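Local coordinates for sortase (Actinomyces oris, PDB 5UTT), which probably acts as a class E cysteine transpeptidase, this catalytic domain cutting surface proteins at their sorting signal and joining them to the cell wall, at residues Gly98-Val103 / Trp109-Val114; Thr14-Val19 / Thr140-Thr145; Val131-Asp136 / Ile164-Phe169. One frame throughout, in Å; residues are numbered along the deposited sequence.

Contact 1: residues Gly98-Val103 / Trp109-Val114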
loop_
_atom_site.group_PDB
_atom_site.type_symbol
_atom_site.label_atom_id
_atom_site.label_comp_id
_atom_site.label_asym_id
_atom_site.label_seq_id
_atom_site.Cartn_x
_atom_site.Cartn_y
_atom_site.Cartn_z
ATOM N N GLY A 98 5.427 -3.845 -12.650
ATOM C CA GLY A 98 4.168 -3.876 -13.392
ATOM C C GLY A 98 2.978 -4.516 -12.703
ATOM O O GLY A 98 1.827 -4.323 -13.113
ATOM N N ASP A 99 3.222 -5.231 -11.609
ATOM C CA ASP A 99 2.087 -5.748 -10.852
ATOM C C ASP A 99 1.249 -4.635 -10.234
ATOM O O ASP A 99 1.774 -3.587 -9.810
ATOM C CB ASP A 99 2.605 -6.675 -9.757
ATOM C CG ASP A 99 3.178 -7.962 -10.310
ATOM O OD1 ASP A 99 2.776 -8.391 -11.418
ATOM O OD2 ASP A 99 4.012 -8.574 -9.631
ATOM N N GLU A 100 -0.061 -4.864 -10.132
ATOM C CA GLU A 100 -0.946 -3.843 -9.619
ATOM C C GLU A 100 -1.068 -3.852 -8.121
ATOM O O GLU A 100 -1.170 -4.942 -7.501
ATOM C CB GLU A 100 -2.351 -4.044 -10.183
ATOM C CG GLU A 100 -2.478 -3.489 -11.607
ATOM C CD GLU A 100 -3.842 -3.655 -12.228
ATOM O OE1 GLU A 100 -4.636 -4.475 -11.740
ATOM O OE2 GLU A 100 -4.137 -2.928 -13.227
ATOM N N ILE A 101 -1.084 -2.664 -7.532
ATOM C CA ILE A 101 -1.439 -2.484 -6.105
ATOM C C ILE A 101 -2.648 -1.550 -6.081
ATOM O O ILE A 101 -2.601 -0.409 -6.598
ATOM C CB ILE A 101 -0.265 -1.922 -5.299
ATOM C CG1 ILE A 101 0.910 -2.919 -5.304
ATOM C CG2 ILE A 101 -0.654 -1.568 -3.873
ATOM C CD1 ILE A 101 2.099 -2.427 -4.533
ATOM N N ILE A 102 -3.747 -2.011 -5.521
ATOM C CA ILE A 102 -5.037 -1.318 -5.702
ATOM C C ILE A 102 -5.546 -0.931 -4.344
ATOM O O ILE A 102 -5.616 -1.814 -3.423
ATOM C CB ILE A 102 -6.066 -2.173 -6.467
ATOM C CG1 ILE A 102 -5.502 -2.564 -7.847
ATOM C CG2 ILE A 102 -7.424 -1.451 -6.549
ATOM C CD1 ILE A 102 -6.375 -3.500 -8.637
ATOM N N VAL A 103 -5.904 0.363 -4.187
ATOM C CA VAL A 103 -6.582 0.789 -2.989
ATOM C C VAL A 103 -8.029 1.153 -3.273
ATOM O O VAL A 103 -8.328 1.943 -4.160
ATOM C CB VAL A 103 -5.849 1.909 -2.212
ATOM C CG1 VAL A 103 -6.568 2.182 -0.897
ATOM C CG2 VAL A 103 -4.391 1.533 -2.037
ATOM N N TRP A 109 -11.398 4.021 -6.790
ATOM C CA TRP A 109 -10.363 2.988 -6.929
ATOM C C TRP A 109 -9.076 3.673 -7.308
ATOM O O TRP A 109 -9.035 4.369 -8.340
ATOM C CB TRP A 109 -10.718 1.997 -8.025
ATOM C CG TRP A 109 -11.894 1.129 -7.730
ATOM C CD1 TRP A 109 -13.175 1.326 -8.141
ATOM C CD2 TRP A 109 -11.897 -0.116 -7.002
ATOM N NE1 TRP A 109 -13.992 0.315 -7.685
ATOM C CE2 TRP A 109 -13.225 -0.591 -6.994
ATOM C CE3 TRP A 109 -10.909 -0.862 -6.352
ATOM C CZ2 TRP A 109 -13.575 -1.802 -6.368
ATOM C CZ3 TRP A 109 -11.260 -2.048 -5.747
ATOM C CH2 TRP A 109 -12.573 -2.505 -5.771
ATOM N N TYR A 110 -8.019 3.494 -6.509
ATOM C CA TYR A 110 -6.698 3.976 -6.888
ATOM C C TYR A 110 -5.832 2.810 -7.323
ATOM O O TYR A 110 -5.606 1.867 -6.538
ATOM C CB TYR A 110 -6.019 4.664 -5.728
ATOM C CG TYR A 110 -6.723 5.877 -5.184
ATOM C CD1 TYR A 110 -7.688 5.767 -4.190
ATOM C CD2 TYR A 110 -6.369 7.160 -5.591
ATOM C CE1 TYR A 110 -8.294 6.866 -3.659
ATOM C CE2 TYR A 110 -6.997 8.261 -5.065
ATOM C CZ TYR A 110 -7.942 8.124 -4.092
ATOM O OH TYR A 110 -8.564 9.217 -3.574
ATOM N N VAL A 111 -5.342 2.883 -8.562
ATOM C CA VAL A 111 -4.520 1.801 -9.083
ATOM C C VAL A 111 -3.080 2.281 -9.341
ATOM O O VAL A 111 -2.810 3.223 -10.149
ATOM C CB VAL A 111 -5.105 1.132 -10.357
ATOM C CG1 VAL A 111 -4.138 0.074 -10.871
ATOM C CG2 VAL A 111 -6.506 0.549 -10.170
ATOM N N PHE A 112 -2.160 1.593 -8.660
ATOM C CA PHE A 112 -0.722 1.811 -8.725
ATOM C C PHE A 112 -0.054 0.615 -9.399
ATOM O O PHE A 112 -0.522 -0.543 -9.304
ATOM C CB PHE A 112 -0.122 2.036 -7.320
ATOM C CG PHE A 112 -0.740 3.150 -6.556
ATOM C CD1 PHE A 112 -1.966 2.987 -5.876
ATOM C CD2 PHE A 112 -0.086 4.357 -6.417
ATOM C CE1 PHE A 112 -2.509 4.036 -5.145
ATOM C CE2 PHE A 112 -0.634 5.414 -5.713
ATOM C CZ PHE A 112 -1.855 5.268 -5.068
ATOM N N LYS A 113 1.096 0.870 -10.060
ATOM C CA LYS A 113 1.868 -0.199 -10.670
ATOM C C LYS A 113 3.284 -0.254 -10.107
ATOM O O LYS A 113 3.950 0.788 -10.003
ATOM C CB LYS A 113 1.930 0.015 -12.184
ATOM C CG LYS A 113 0.567 -0.061 -12.842
ATOM C CD LYS A 113 0.072 -1.480 -12.957
ATOM C CE LYS A 113 -0.805 -1.669 -14.205
ATOM N NZ LYS A 113 -0.077 -1.607 -15.533
ATOM N N VAL A 114 3.697 -1.461 -9.671
ATOM C CA VAL A 114 4.991 -1.656 -9.031
ATOM C C VAL A 114 6.158 -1.191 -9.942
ATOM O O VAL A 114 6.192 -1.513 -11.132
ATOM C CB VAL A 114 5.207 -3.108 -8.574
ATOM C CG1 VAL A 114 6.640 -3.331 -8.141
ATOM C CG2 VAL A 114 4.271 -3.426 -7.428
#
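The beta hairpin of strands 100-104 and 108-120 in the sortase beta-barrel is laced here by backbone bonds and by side chains on both of its faces. Ile-101 pairs with Phe-112, and Val-103 with Tyr-110, as antiparallel hydrogen-bonded pairs; Ile-101 N reaches Phe-112 O at 2.8 Å. Glu-100/Lys-113 and Ile-102/Val-111 are the non-hydrogen-bonded pairs between and beside them. At the open end Gly-98 and Asp-99 both face Val-114: Gly-98 N donates to Val-114 O over 2.9 Å and Val-114 N to Asp-99 O, a G1-type beta bulge whose first residue has the positive phi (90°) suited to glycine.

Ile-101, Val-103, Tyr-110 and Phe-112 share one face. Ile-101 O lies in the plane of the Phe-112 ring, at its edge, 3.5 Å from CD1, and CD1 of Ile-101 meets CG2 of Val-114 at 3.8 Å. On the other face the branch CG2 of Ile-102, set opposite its own backbone N by chi1 of -58°, comes to the edge of the Trp-109 indole, 3.5 Å from CE3. Lys-113 folds at chi2 (-75°) and lays its CD 3.5 Å from CG of Glu-100, their aliphatic parts running side by side. Their charged atoms stay apart, Glu-100 OE2 and Lys-113 NZ being 4.9 Å from each other; Glu-100 OE1 bonds instead to Ser-182 OG.

Strand 161-174 flanks the hairpin along 108-120, with backbone bonds from Val-111 to Tyr-171 and Lys-113 to Lys-168. Ile-102 bonds to Val-33 of strand 28-33 on the other flank, which closes the sheet, and Ile-144 of strand 142-150 packs against Ile-101, Val-103 and Phe-112.

Contact 2: residues Thr14-Val19 / Thr140-Thr145; sequences TDAPPV and TDRYIT
The Pro-17 ring lies against one face of the Arg-142 guanidinium, its CD 3.4 Å above the plane and displaced toward the rim. Within the guanidinium, Arg-142 NE is the atom nearest to Pro-17 CD, at 3.5 Å, and Pro-17 CG rests 3.8 Å from Arg-142 CD, so the ring covers the end of the aliphatic chain as well. Ala-16 extends the apolar cover along the guanidinium, its CB 3.6 Å from Arg-142 NH2. A water spans the same gap: it donates to Pro-17 O at 2.6 Å and accepts a weak bond from Arg-142 NH2 at 2.7 Å.

Arg-142 reaches this far because its chain is extended from CG to NE; chi4 of 80° then turns the guanidinium across the line of the chain, presenting a face to the proline. Segment 14-19 is irregular coil ahead of strand 28-33, laid over the sortase barrel near the start of strand 142-150, the strand that in sortases leads to the catalytic cysteine. Beyond the pair, Arg-142 NE hydrogen-bonds to Gly-71 O and the side chain touches Val-73, which fixes the arginine from the loop before strand 74-79. The coil is placed by strand 161-174 and strand 108-120: Trp-172 NE1 bonds to Asp-15 O, Pro-17 packs on Trp-172 and Tyr-110, and Pro-18 O accepts from Tyr-110 OH.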
loop_
_atom_site.group_PDB
_atom_site.type_symbol
_atom_site.label_atom_id
_atom_site.label_comp_id
_atom_site.label_asym_id
_atom_site.label_seq_id
_atom_site.Cartn_x
_atom_site.Cartn_y
_atom_site.Cartn_z
ATOM N N THR A 14 -6.917 9.149 -16.023
ATOM C CA THR A 14 -5.497 9.492 -15.922
ATOM C C THR A 14 -5.272 10.975 -15.486
ATOM O O THR A 14 -4.126 11.410 -15.250
ATOM C CB THR A 14 -4.826 9.269 -17.288
ATOM O OG1 THR A 14 -5.648 9.870 -18.295
ATOM C CG2 THR A 14 -4.715 7.782 -17.583
ATOM N N ASP A 15 -6.343 11.746 -15.368
ATOM C CA ASP A 15 -6.259 13.084 -14.763
ATOM C C ASP A 15 -6.075 12.931 -13.246
ATOM O O ASP A 15 -6.192 11.831 -12.688
ATOM C CB ASP A 15 -7.509 13.931 -15.080
ATOM C CG ASP A 15 -8.800 13.266 -14.643
ATOM O OD1 ASP A 15 -8.809 12.047 -14.399
ATOM O OD2 ASP A 15 -9.821 13.967 -14.545
ATOM N N ALA A 16 -5.797 14.023 -12.557
ATOM C CA ALA A 16 -5.448 13.859 -11.159
ATOM C C ALA A 16 -6.603 13.191 -10.391
ATOM O O ALA A 16 -7.782 13.518 -10.573
ATOM C CB ALA A 16 -5.040 15.180 -10.534
ATOM N N PRO A 17 -6.255 12.233 -9.531
ATOM C CA PRO A 17 -7.287 11.609 -8.705
ATOM C C PRO A 17 -7.739 12.465 -7.531
ATOM O O PRO A 17 -7.030 13.379 -7.124
ATOM C CB PRO A 17 -6.587 10.371 -8.177
ATOM C CG PRO A 17 -5.168 10.770 -8.043
ATOM C CD PRO A 17 -4.918 11.709 -9.243
ATOM N N PRO A 18 -8.898 12.117 -6.929
ATOM C CA PRO A 18 -9.297 12.816 -5.723
ATOM C C PRO A 18 -8.317 12.523 -4.587
ATOM O O PRO A 18 -7.799 11.404 -4.490
ATOM C CB PRO A 18 -10.692 12.256 -5.418
ATOM C CG PRO A 18 -11.110 11.507 -6.620
ATOM C CD PRO A 18 -9.868 11.091 -7.335
ATOM N N VAL A 19 -8.058 13.520 -3.741
ATOM C CA VAL A 19 -7.134 13.356 -2.640
ATOM C C VAL A 19 -7.939 13.001 -1.407
ATOM O O VAL A 19 -8.968 13.610 -1.143
ATOM C CB VAL A 19 -6.294 14.612 -2.387
ATOM C CG1 VAL A 19 -5.364 14.399 -1.197
ATOM C CG2 VAL A 19 -5.460 14.944 -3.626
ATOM N N THR A 140 6.796 15.000 -7.673
ATOM C CA THR A 140 5.882 15.240 -8.800
ATOM C C THR A 140 4.826 14.160 -9.022
ATOM O O THR A 140 3.708 14.475 -9.442
ATOM C CB THR A 140 6.666 15.400 -10.104
ATOM O OG1 THR A 140 7.568 16.490 -9.934
ATOM C CG2 THR A 140 5.735 15.656 -11.237
ATOM N N ASP A 141 5.185 12.903 -8.714
ATOM C CA ASP A 141 4.325 11.759 -8.961
ATOM C C ASP A 141 3.662 11.282 -7.668
ATOM O O ASP A 141 3.962 11.775 -6.601
ATOM C CB ASP A 141 5.147 10.624 -9.563
ATOM C CG ASP A 141 5.608 10.928 -10.976
ATOM O OD1 ASP A 141 4.823 11.541 -11.732
ATOM O OD2 ASP A 141 6.739 10.531 -11.334
ATOM N N ARG A 142 2.712 10.390 -7.828
ATOM C CA ARG A 142 1.983 9.827 -6.708
ATOM C C ARG A 142 2.418 8.374 -6.563
ATOM O O ARG A 142 2.289 7.579 -7.512
ATOM C CB ARG A 142 0.508 9.922 -7.012
ATOM C CG ARG A 142 -0.042 11.320 -7.119
ATOM C CD ARG A 142 -1.433 11.310 -7.724
ATOM N NE ARG A 142 -1.994 12.641 -7.647
ATOM C CZ ARG A 142 -1.710 13.635 -8.483
ATOM N NH1 ARG A 142 -0.891 13.443 -9.528
ATOM N NH2 ARG A 142 -2.272 14.825 -8.282
ATOM N N TYR A 143 2.952 8.020 -5.382
ATOM C CA TYR A 143 3.376 6.644 -5.103
ATOM C C TYR A 143 2.595 6.070 -3.947
ATOM O O TYR A 143 2.037 6.818 -3.112
ATOM C CB TYR A 143 4.850 6.559 -4.714
ATOM C CG TYR A 143 5.805 6.576 -5.866
ATOM C CD1 TYR A 143 6.246 5.399 -6.424
ATOM C CD2 TYR A 143 6.199 7.770 -6.441
ATOM C CE1 TYR A 143 7.116 5.392 -7.491
ATOM C CE2 TYR A 143 7.072 7.788 -7.509
ATOM C CZ TYR A 143 7.509 6.581 -8.044
ATOM O OH TYR A 143 8.361 6.527 -9.108
ATOM N N ILE A 144 2.607 4.748 -3.910
ATOM C CA ILE A 144 2.272 3.974 -2.666
ATOM C C ILE A 144 3.536 3.195 -2.320
ATOM O O ILE A 144 4.280 2.789 -3.215
ATOM C CB ILE A 144 1.007 3.080 -2.803
ATOM C CG1 ILE A 144 0.547 2.508 -1.423
ATOM C CG2 ILE A 144 1.203 1.885 -3.728
ATOM C CD1 ILE A 144 -0.759 1.770 -1.416
ATOM N N THR A 145 3.762 2.969 -1.024
ATOM C CA THR A 145 4.891 2.208 -0.590
ATOM C C THR A 145 4.358 1.216 0.426
ATOM O O THR A 145 3.649 1.619 1.327
ATOM C CB THR A 145 5.976 3.079 0.062
ATOM O OG1 THR A 145 6.526 3.977 -0.937
ATOM C CG2 THR A 145 7.123 2.243 0.548
HETATM O O HOH W 1 -4.465 13.895 -6.996
#

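Contact 3: residues Val131-Asp136 / Ile164-Phe169; sequences VPNQPD and IVHAKF
NE2 of His-166 hydrogen-bonds to the carbonyl O of Val-127, and CB of Pro-132 sits 3.6 Å from the same nitrogen, over the face of the ring. Pro-132 opens the central pair of a type II beta turn, Val-131 to Gln-134, in the loop between strands 108-120 and 142-150. In sortases generally this connection, the beta6/beta7 loop, flanks the groove for the sorting signal; here the turn rests on strand 161-174 of the barrel.

The main contact is a CH-pi interaction. Pro-132 CB stands 3.7 Å from the centroid of the imidazole and only 11° off the ring normal, practically over the middle of the face, while Pro-132 CG leans outward above CD2 at 4.1 Å. The proline and histidine side chains run past each other in opposite senses. With CG set opposite its carbonyl carbon (chi1 -68°), His-166 sends its ring out from the strand to the loop, where Val-127 O fixes its rotation. The same side chain touches Thr-145 and Glu-118 on the neighbouring strands, so it is buried among three strands and the loop.

The turn is shut by Gln-134 N donating to Val-131 O over 3.0 Å. Asn-133, third in the turn, takes the left-handed backbone conformation required there, phi 68°, and bonds through its backbone to Glu-126. Its side chain then folds toward the histidine, the amide steeply inclined to the imidazole. No hydrogen bond joins the two groups: Asn-133 OD1 comes to the edge of the ring, near its plane, 3.9 Å from CE1.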
loop_
_atom_site.group_PDB
_atom_site.type_symbol
_atom_site.label_atom_id
_atom_site.label_comp_id
_atom_site.label_asym_id
_atom_site.label_seq_id
_atom_site.Cartn_x
_atom_site.Cartn_y
_atom_site.Cartn_z
ATOM N N VAL A 131 9.518 11.589 -2.392
ATOM C CA VAL A 131 10.104 10.936 -3.540
ATOM C C VAL A 131 10.900 9.719 -3.033
ATOM O O VAL A 131 11.880 9.890 -2.329
ATOM C CB VAL A 131 11.027 11.862 -4.347
ATOM C CG1 VAL A 131 11.558 11.128 -5.573
ATOM C CG2 VAL A 131 10.261 13.098 -4.737
ATOM N N PRO A 132 10.447 8.499 -3.377
ATOM C CA PRO A 132 11.082 7.270 -2.889
ATOM C C PRO A 132 12.585 7.261 -3.083
ATOM O O PRO A 132 13.061 7.540 -4.197
ATOM C CB PRO A 132 10.422 6.184 -3.740
ATOM C CG PRO A 132 9.066 6.696 -3.982
ATOM C CD PRO A 132 9.221 8.191 -4.129
ATOM N N ASN A 133 13.309 7.007 -1.988
ATOM C CA ASN A 133 14.774 6.924 -1.965
ATOM C C ASN A 133 15.511 8.249 -2.213
ATOM O O ASN A 133 16.720 8.219 -2.440
ATOM C CB ASN A 133 15.265 5.900 -2.994
ATOM C CG ASN A 133 14.684 4.537 -2.772
ATOM O OD1 ASN A 133 14.465 4.131 -1.652
ATOM N ND2 ASN A 133 14.444 3.824 -3.849
ATOM N N GLN A 134 14.811 9.391 -2.177
ATOM C CA GLN A 134 15.438 10.699 -2.432
ATOM C C GLN A 134 14.896 11.693 -1.439
ATOM O O GLN A 134 13.953 12.418 -1.736
ATOM C CB GLN A 134 15.139 11.170 -3.847
ATOM C CG GLN A 134 15.564 10.195 -4.915
ATOM C CD GLN A 134 15.347 10.745 -6.301
ATOM O OE1 GLN A 134 15.525 11.947 -6.540
ATOM N NE2 GLN A 134 14.940 9.879 -7.229
ATOM N N PRO A 135 15.446 11.701 -0.215
ATOM C CA PRO A 135 14.823 12.535 0.811
ATOM C C PRO A 135 14.865 14.042 0.545
ATOM O O PRO A 135 14.046 14.769 1.082
ATOM C CB PRO A 135 15.611 12.188 2.082
ATOM C CG PRO A 135 16.884 11.599 1.602
ATOM C CD PRO A 135 16.578 10.922 0.310
ATOM N N ASP A 136 15.825 14.492 -0.252
ATOM C CA ASP A 136 15.975 15.919 -0.514
ATOM C C ASP A 136 15.063 16.439 -1.627
ATOM O O ASP A 136 14.946 17.662 -1.808
ATOM C CB ASP A 136 17.432 16.241 -0.885
ATOM C CG ASP A 136 18.393 16.070 0.280
ATOM O OD1 ASP A 136 18.787 17.108 0.859
ATOM O OD2 ASP A 136 18.765 14.916 0.611
ATOM N N ILE A 164 10.571 -3.611 0.981
ATOM C CA ILE A 164 9.866 -2.396 0.579
ATOM C C ILE A 164 9.423 -2.551 -0.873
ATOM O O ILE A 164 10.208 -2.923 -1.709
ATOM C CB ILE A 164 10.774 -1.165 0.600
ATOM C CG1 ILE A 164 11.572 -1.084 1.902
ATOM C CG2 ILE A 164 9.969 0.117 0.325
ATOM C CD1 ILE A 164 10.704 -0.927 3.124
ATOM N N VAL A 165 8.147 -2.284 -1.145
ATOM C CA VAL A 165 7.651 -2.237 -2.536
ATOM C C VAL A 165 7.158 -0.839 -2.870
ATOM O O VAL A 165 6.326 -0.291 -2.176
ATOM C CB VAL A 165 6.532 -3.272 -2.818
ATOM C CG1 VAL A 165 5.934 -3.136 -4.236
ATOM C CG2 VAL A 165 7.078 -4.652 -2.648
ATOM N N HIS A 166 7.648 -0.310 -3.985
ATOM C CA HIS A 166 7.146 0.978 -4.506
ATOM C C HIS A 166 6.250 0.793 -5.747
ATOM O O HIS A 166 6.570 -0.002 -6.621
ATOM C CB HIS A 166 8.331 1.884 -4.901
ATOM C CG HIS A 166 9.150 2.357 -3.748
ATOM N ND1 HIS A 166 10.519 2.199 -3.675
ATOM C CD2 HIS A 166 8.776 2.909 -2.574
ATOM C CE1 HIS A 166 10.952 2.694 -2.531
ATOM N NE2 HIS A 166 9.911 3.114 -1.839
ATOM N N ALA A 167 5.150 1.536 -5.815
ATOM C CA ALA A 167 4.238 1.514 -6.962
ATOM C C ALA A 167 3.839 2.950 -7.323
ATOM O O ALA A 167 3.501 3.755 -6.464
ATOM C CB ALA A 167 3.009 0.635 -6.713
ATOM N N LYS A 168 3.970 3.259 -8.611
ATOM C CA LYS A 168 3.609 4.575 -9.149
ATOM C C LYS A 168 2.146 4.601 -9.626
ATOM O O LYS A 168 1.668 3.649 -10.237
ATOM C CB LYS A 168 4.560 4.909 -10.299
ATOM C CG LYS A 168 4.344 6.297 -10.882
ATOM C CD LYS A 168 5.478 6.678 -11.835
ATOM C CE LYS A 168 5.091 7.895 -12.637
ATOM N NZ LYS A 168 6.209 8.463 -13.439
ATOM N N PHE A 169 1.456 5.698 -9.364
ATOM C CA PHE A 169 0.057 5.832 -9.737
ATOM C C PHE A 169 -0.155 5.612 -11.227
ATOM O O PHE A 169 0.615 6.182 -12.047
ATOM C CB PHE A 169 -0.464 7.195 -9.276
ATOM C CG PHE A 169 -1.923 7.426 -9.565
ATOM C CD1 PHE A 169 -2.924 6.804 -8.823
ATOM C CD2 PHE A 169 -2.297 8.247 -10.591
ATOM C CE1 PHE A 169 -4.263 7.005 -9.112
ATOM C CE2 PHE A 169 -3.614 8.456 -10.880
ATOM C CZ PHE A 169 -4.602 7.827 -10.152
#

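Contact 1 is core: two adjoining strands joined by regular backbone bonds, with mostly buried apolar side chains. Contacts 2 and 3 lie nearer the surface, each bringing irregular coil onto the barrel through a proline over a flat nitrogen-bearing group, a guanidinium in contact 2 and an imidazole in contact 3; neither has a direct hydrogen bond between its segments, though contact 2 adds a water. The three meet through one sheet. Strand 161-174, in contact 3, lies between the strand 108-120 of contact 1 and the strand 142-150 of contact 2, bonding Lys-168 N to Lys-113 O on one edge and Phe-169 N to Arg-142 O on the other.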